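Local atomic coordinates of methylocystis parvus OBBP MbnE (Methylocystis parvus OBBP, PDB entry 5ICQ), a protein that probably binds the copper-chelating peptide methanobactin in the periplasm, as a solute-binding protein of the family 5 type. Residues A234-R242 with Y258-Y267. Residues are numbered along the deposited sequence; the frame is centred on the assembly and turned at random.
With SO4 (sulfate ion), chain B.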
ATOM      1  N   ALA A 234     -11.983 -24.485   6.709  1.00 19.06           N
ATOM      2  CA  ALA A 234     -10.945 -23.670   7.336  1.00 23.75           C
ATOM      3  C   ALA A 234      -9.556 -24.046   6.839  1.00 23.13           C
ATOM      4  O   ALA A 234      -9.208 -25.227   6.758  1.00 25.02           O
ATOM      5  CB  ALA A 234     -11.009 -23.819   8.859  1.00 33.03           C
ATOM      6  N   GLY A 235      -8.770 -23.028   6.493  1.00 25.76           N
ATOM      7  CA  GLY A 235      -7.420 -23.218   6.008  1.00 29.17           C
ATOM      8  C   GLY A 235      -7.300 -23.887   4.660  1.00 25.66           C
ATOM      9  O   GLY A 235      -6.176 -24.153   4.217  1.00 31.27           O
ATOM     10  N   ALA A 236      -8.413 -24.171   3.989  1.00 19.90           N
ATOM     11  CA  ALA A 236      -8.384 -24.925   2.743  1.00 17.96           C
ATOM     12  C   ALA A 236      -9.053 -24.163   1.610  1.00 24.62           C
ATOM     13  O   ALA A 236      -8.407 -23.904   0.588  1.00 18.10           O
ATOM     14  CB  ALA A 236      -9.047 -26.294   2.931  1.00 25.79           C
ATOM     15  N   ARG A 237     -10.324 -23.792   1.754  1.00 18.26           N
ATOM     16  CA  ARG A 237     -11.005 -23.144   0.642  1.00 16.29           C
ATOM     17  C   ARG A 237     -12.153 -22.291   1.156  1.00 18.77           C
ATOM     18  O   ARG A 237     -12.744 -22.571   2.202  1.00 15.87           O
ATOM     19  CB  ARG A 237     -11.515 -24.164  -0.389  1.00 19.76           C
ATOM     20  CG  ARG A 237     -12.635 -25.075   0.078  1.00 25.92           C
ATOM     21  CD  ARG A 237     -14.005 -24.588  -0.407  1.00 31.06           C
ATOM     22  NE  ARG A 237     -14.166 -24.760  -1.848  1.00 34.65           N
ATOM     23  CZ  ARG A 237     -15.081 -25.537  -2.419  1.00 31.40           C
ATOM     24  NH1 ARG A 237     -15.947 -26.225  -1.681  1.00 32.43           N
ATOM     25  NH2 ARG A 237     -15.140 -25.612  -3.739  1.00 26.55           N
ATOM     26  N   LEU A 238     -12.438 -21.234   0.401  1.00 13.76           N
ATOM     27  CA  LEU A 238     -13.625 -20.405   0.574  1.00 12.79           C
ATOM     28  C   LEU A 238     -14.323 -20.353  -0.776  1.00 16.24           C
ATOM     29  O   LEU A 238     -13.701 -19.979  -1.775  1.00 17.50           O
ATOM     30  CB  LEU A 238     -13.238 -19.004   1.052  1.00 10.78           C
ATOM     31  CG  LEU A 238     -14.356 -17.963   1.085  1.00 17.61           C
ATOM     32  CD1 LEU A 238     -15.424 -18.402   2.071  1.00 18.74           C
ATOM     33  CD2 LEU A 238     -13.805 -16.574   1.443  1.00 16.39           C
ATOM     34  N   LEU A 239     -15.580 -20.779  -0.827  1.00 13.98           N
ATOM     35  CA  LEU A 239     -16.349 -20.775  -2.068  1.00 14.07           C
ATOM     36  C   LEU A 239     -17.399 -19.674  -2.018  1.00 16.61           C
ATOM     37  O   LEU A 239     -18.258 -19.659  -1.126  1.00 14.80           O
ATOM     38  CB  LEU A 239     -17.015 -22.126  -2.325  1.00 15.53           C
ATOM     39  CG  LEU A 239     -17.862 -22.186  -3.610  1.00 16.26           C
ATOM     40  CD1 LEU A 239     -16.994 -22.068  -4.867  1.00 15.89           C
ATOM     41  CD2 LEU A 239     -18.717 -23.454  -3.662  1.00 20.52           C
ATOM     42  N   LEU A 240     -17.327 -18.764  -2.979  1.00 11.37           N
ATOM     43  CA  LEU A 240     -18.302 -17.701  -3.151  1.00  8.86           C
ATOM     44  C   LEU A 240     -19.213 -18.048  -4.316  1.00 12.35           C
ATOM     45  O   LEU A 240     -18.755 -18.556  -5.339  1.00 11.38           O
ATOM     46  CB  LEU A 240     -17.611 -16.367  -3.434  1.00  9.91           C
ATOM     47  CG  LEU A 240     -16.563 -15.940  -2.415  1.00 12.81           C
ATOM     48  CD1 LEU A 240     -16.022 -14.572  -2.789  1.00 12.39           C
ATOM     49  CD2 LEU A 240     -17.168 -15.944  -1.013  1.00 14.71           C
ATOM     50  N   LYS A 241     -20.500 -17.775  -4.162  1.00 11.99           N
ATOM     51  CA  LYS A 241     -21.468 -18.040  -5.214  1.00  9.68           C
ATOM     52  C   LYS A 241     -22.313 -16.792  -5.409  1.00 13.46           C
ATOM     53  O   LYS A 241     -22.701 -16.142  -4.435  1.00 11.96           O
ATOM     54  CB  LYS A 241     -22.349 -19.249  -4.855  1.00 12.14           C
ATOM     55  CG  LYS A 241     -23.385 -19.587  -5.898  1.00 22.72           C
ATOM     56  CD  LYS A 241     -23.952 -20.975  -5.650  1.00 33.69           C
ATOM     57  CE  LYS A 241     -24.924 -21.383  -6.743  1.00 40.15           C
ATOM     58  NZ  LYS A 241     -25.525 -22.716  -6.427  1.00 44.35           N
ATOM     59  N   ARG A 242     -22.600 -16.459  -6.666  1.00 10.47           N
ATOM     60  CA  ARG A 242     -23.334 -15.237  -6.948  1.00  8.77           C
ATOM     61  C   ARG A 242     -24.683 -15.244  -6.236  1.00 15.92           C
ATOM     62  O   ARG A 242     -25.349 -16.278  -6.144  1.00 11.06           O
ATOM     63  CB  ARG A 242     -23.558 -15.085  -8.454  1.00 14.20           C
ATOM     64  CG  ARG A 242     -24.484 -13.927  -8.796  1.00 27.34           C
ATOM     65  CD  ARG A 242     -24.938 -13.942 -10.248  1.00 35.89           C
ATOM     66  NE  ARG A 242     -23.834 -14.183 -11.173  1.00 31.16           N
ATOM     67  CZ  ARG A 242     -22.915 -13.283 -11.488  1.00 35.96           C
ATOM     68  NH1 ARG A 242     -22.965 -12.071 -10.930  1.00 35.66           N
ATOM     69  NH2 ARG A 242     -21.959 -13.590 -12.350  1.00 38.41           N
ATOM     70  N   TYR A 258     -17.956  -8.495 -11.423  1.00 10.77           N
ATOM     71  CA  TYR A 258     -18.552  -9.677 -10.797  1.00 14.33           C
ATOM     72  C   TYR A 258     -19.246 -10.563 -11.835  1.00 16.65           C
ATOM     73  O   TYR A 258     -20.460 -10.763 -11.836  1.00 14.65           O
ATOM     74  CB  TYR A 258     -19.529  -9.279  -9.687  1.00 11.28           C
ATOM     75  CG  TYR A 258     -19.036  -8.140  -8.852  1.00 14.27           C
ATOM     76  CD1 TYR A 258     -17.876  -8.259  -8.091  1.00 10.69           C
ATOM     77  CD2 TYR A 258     -19.741  -6.948  -8.807  1.00 21.38           C
ATOM     78  CE1 TYR A 258     -17.439  -7.206  -7.306  1.00 17.84           C
ATOM     79  CE2 TYR A 258     -19.313  -5.899  -8.039  1.00 18.36           C
ATOM     80  CZ  TYR A 258     -18.171  -6.026  -7.295  1.00 14.32           C
ATOM     81  OH  TYR A 258     -17.763  -4.959  -6.529  1.00 24.27           O
ATOM     82  N   ASN A 259     -18.421 -11.118 -12.703  1.00 10.67           N
ATOM     83  CA  ASN A 259     -18.918 -11.856 -13.854  1.00  8.82           C
ATOM     84  C   ASN A 259     -18.952 -13.357 -13.646  1.00 14.89           C
ATOM     85  O   ASN A 259     -19.846 -14.026 -14.187  1.00 11.89           O
ATOM     86  CB  ASN A 259     -18.062 -11.497 -15.063  1.00 10.26           C
ATOM     87  CG  ASN A 259     -18.056 -10.007 -15.287  1.00 15.94           C
ATOM     88  OD1 ASN A 259     -19.126  -9.403 -15.399  1.00 15.85           O
ATOM     89  ND2 ASN A 259     -16.875  -9.388 -15.251  1.00 12.15           N
ATOM     90  N   PHE A 260     -18.021 -13.897 -12.866  1.00 10.97           N
ATOM     91  CA  PHE A 260     -18.037 -15.321 -12.574  1.00  8.76           C
ATOM     92  C   PHE A 260     -19.243 -15.661 -11.710  1.00 11.86           C
ATOM     93  O   PHE A 260     -19.638 -14.885 -10.835  1.00 13.99           O
ATOM     94  CB  PHE A 260     -16.748 -15.734 -11.864  1.00 13.30           C
ATOM     95  CG  PHE A 260     -15.511 -15.441 -12.659  1.00 14.69           C
ATOM     96  CD1 PHE A 260     -15.175 -16.239 -13.737  1.00 16.69           C
ATOM     97  CD2 PHE A 260     -14.694 -14.358 -12.335  1.00 12.30           C
ATOM     98  CE1 PHE A 260     -14.044 -15.979 -14.491  1.00 15.43           C
ATOM     99  CE2 PHE A 260     -13.558 -14.086 -13.084  1.00 12.02           C
ATOM    100  CZ  PHE A 260     -13.234 -14.902 -14.167  1.00 10.56           C
ATOM    101  N   ASP A 261     -19.832 -16.834 -11.966  1.00 11.23           N
ATOM    102  CA  ASP A 261     -20.937 -17.286 -11.126  1.00 12.68           C
ATOM    103  C   ASP A 261     -20.436 -17.785  -9.779  1.00 14.76           C
ATOM    104  O   ASP A 261     -21.163 -17.712  -8.781  1.00 15.86           O
ATOM    105  CB  ASP A 261     -21.739 -18.380 -11.838  1.00 14.90           C
ATOM    106  CG  ASP A 261     -22.683 -17.821 -12.911  1.00 29.31           C
ATOM    107  OD1 ASP A 261     -22.904 -16.587 -12.949  1.00 28.91           O
ATOM    108  OD2 ASP A 261     -23.226 -18.621 -13.706  1.00 33.09           O
ATOM    109  N   GLU A 262     -19.195 -18.262  -9.725  1.00 12.01           N
ATOM    110  CA  GLU A 262     -18.606 -18.789  -8.505  1.00  9.72           C
ATOM    111  C   GLU A 262     -17.133 -18.431  -8.474  1.00 12.80           C
ATOM    112  O   GLU A 262     -16.472 -18.389  -9.513  1.00 11.84           O
ATOM    113  CB  GLU A 262     -18.734 -20.323  -8.409  1.00 15.75           C
ATOM    114  CG  GLU A 262     -20.133 -20.824  -8.099  1.00 28.60           C
ATOM    115  CD  GLU A 262     -20.316 -22.284  -8.459  1.00 42.58           C
ATOM    116  OE1 GLU A 262     -21.415 -22.644  -8.927  1.00 51.15           O
ATOM    117  OE2 GLU A 262     -19.357 -23.068  -8.289  1.00 37.32           O
ATOM    118  N   ILE A 263     -16.622 -18.195  -7.269  1.00 10.22           N
ATOM    119  CA  ILE A 263     -15.203 -17.946  -7.050  1.00 11.24           C
ATOM    120  C   ILE A 263     -14.735 -18.902  -5.964  1.00 14.49           C
ATOM    121  O   ILE A 263     -15.238 -18.846  -4.836  1.00 12.92           O
ATOM    122  CB  ILE A 263     -14.918 -16.501  -6.626  1.00  9.52           C
ATOM    123  CG1 ILE A 263     -15.468 -15.523  -7.672  1.00 13.54           C
ATOM    124  CG2 ILE A 263     -13.400 -16.325  -6.410  1.00 10.64           C
ATOM    125  CD1 ILE A 263     -15.568 -14.105  -7.168  1.00 16.82           C
ATOM    126  N   ASP A 264     -13.770 -19.757  -6.291  1.00 11.66           N
ATOM    127  CA  ASP A 264     -13.232 -20.730  -5.342  1.00 11.63           C
ATOM    128  C   ASP A 264     -11.829 -20.293  -4.947  1.00 16.93           C
ATOM    129  O   ASP A 264     -10.899 -20.353  -5.764  1.00 14.92           O
ATOM    130  CB  ASP A 264     -13.228 -22.132  -5.945  1.00 15.26           C
ATOM    131  CG  ASP A 264     -12.790 -23.200  -4.942  1.00 25.73           C
ATOM    132  OD1 ASP A 264     -12.904 -22.962  -3.718  1.00 27.76           O
ATOM    133  OD2 ASP A 264     -12.337 -24.278  -5.379  1.00 26.97           O
ATOM    134  N   LEU A 265     -11.681 -19.832  -3.706  1.00 12.70           N
ATOM    135  CA  LEU A 265     -10.400 -19.360  -3.189  1.00 12.51           C
ATOM    136  C   LEU A 265      -9.744 -20.509  -2.432  1.00 17.91           C
ATOM    137  O   LEU A 265     -10.204 -20.884  -1.351  1.00 18.61           O
ATOM    138  CB  LEU A 265     -10.576 -18.147  -2.275  1.00 14.40           C
ATOM    139  CG  LEU A 265     -11.149 -16.888  -2.942  1.00 21.86           C
ATOM    140  CD1 LEU A 265     -12.659 -16.814  -2.759  1.00 18.13           C
ATOM    141  CD2 LEU A 265     -10.485 -15.624  -2.416  1.00 23.82           C
ATOM    142  N   GLN A 266      -8.667 -21.053  -2.990  1.00 16.74           N
ATOM    143  CA  GLN A 266      -7.963 -22.188  -2.399  1.00 16.77           C
ATOM    144  C   GLN A 266      -6.635 -21.732  -1.815  1.00 17.13           C
ATOM    145  O   GLN A 266      -5.907 -20.957  -2.444  1.00 16.64           O
ATOM    146  CB  GLN A 266      -7.702 -23.283  -3.430  1.00 20.51           C
ATOM    147  CG  GLN A 266      -8.916 -23.769  -4.183  1.00 27.76           C
ATOM    148  CD  GLN A 266      -8.532 -24.786  -5.242  1.00 27.92           C
ATOM    149  OE1 GLN A 266      -7.471 -25.398  -5.160  1.00 30.40           O
ATOM    150  NE2 GLN A 266      -9.391 -24.969  -6.237  1.00 28.60           N
ATOM    151  N   TYR A 267      -6.312 -22.239  -0.627  1.00 17.44           N
ATOM    152  CA  TYR A 267      -5.109 -21.854   0.092  1.00 15.06           C
ATOM    153  C   TYR A 267      -4.072 -22.968   0.019  1.00 16.71           C
ATOM    154  O   TYR A 267      -4.413 -24.153   0.097  1.00 16.06           O
ATOM    155  CB  TYR A 267      -5.435 -21.502   1.551  1.00 17.03           C
ATOM    156  CG  TYR A 267      -6.003 -20.103   1.677  1.00 21.99           C
ATOM    157  CD1 TYR A 267      -7.319 -19.827   1.311  1.00 18.34           C
ATOM    158  CD2 TYR A 267      -5.217 -19.056   2.130  1.00 19.60           C
ATOM    159  CE1 TYR A 267      -7.833 -18.550   1.406  1.00 18.33           C
ATOM    160  CE2 TYR A 267      -5.725 -17.769   2.229  1.00 19.51           C
ATOM    161  CZ  TYR A 267      -7.039 -17.529   1.869  1.00 20.68           C
ATOM    162  OH  TYR A 267      -7.547 -16.257   1.967  1.00 23.88           O
TER
HETATM  163  S   SO4 B 701     -17.622 -28.035  -4.927  1.00 58.90           S
HETATM  164  O1  SO4 B 701     -18.699 -27.841  -3.964  1.00 56.57           O
HETATM  165  O2  SO4 B 701     -16.419 -28.524  -4.261  1.00 60.88           O
HETATM  166  O3  SO4 B 701     -18.021 -29.008  -5.941  1.00 63.84           O
HETATM  167  O4  SO4 B 701     -17.343 -26.756  -5.562  1.00 72.58           O
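Arg-242 closes one end of the strand pair by gripping both the side chain and the backbone of 258-267. Its NE and NH2 come side-on to a single carboxylate oxygen of Asp-261, with NE 3.1 Å from OD1 in a salt bridge, and the guanidinium and carboxylate planes stand 86° apart. With CG anti to the backbone N (chi1 172°) and a bend at chi3, the chain brings NH1 and NH2 end-on to the carbonyl oxygen of Tyr-258, where NH1 lies 3.0 Å from O and NH2 adds a second bond from the same face. A leucine in its place would probably leave the Asp-261 carboxylate without its charged mate and the Tyr-258 carbonyl without two donors, and the loop 258-261 without this tie.

Beyond this end, antiparallel pairing joins 237-242 to 262-267, at the middle of a four-stranded mixed sheet whose outer strands are 65-71 and 227-233. Leu-240 N reaches Ile-263 O at 2.8 Å in a nearly straight bond (177°), and a bond from Tyr-267 N to Ala-236 O continues the pairing just past the start of strand 237-242, next to a classic beta bulge at Ala-236 and Arg-237, on the side of strand 227-233. One sheet face is apolar: Leu-240 CG packs on Leu-265 CD1 at 4.0 Å, with Leu-238 and Ile-263 alongside.

The opposite face is largely polar, with Leu-239 between the charged groups. Arg-237 crosses Asp-264 at about a right angle, its NE meeting OD1 at 2.9 Å from above the carboxylate plane, while Leu-239 CB covers one guanidinium face. Gln-266 NE2 holds the other oxygen, OD2, at 3.1 Å. Arg-237 NH1 pairs with Asp-231, and NH2 binds a sulfate, probably picked up during crystallisation, which Arg-65 also holds; Arg-65 in turn forms a salt bridge with Glu-262.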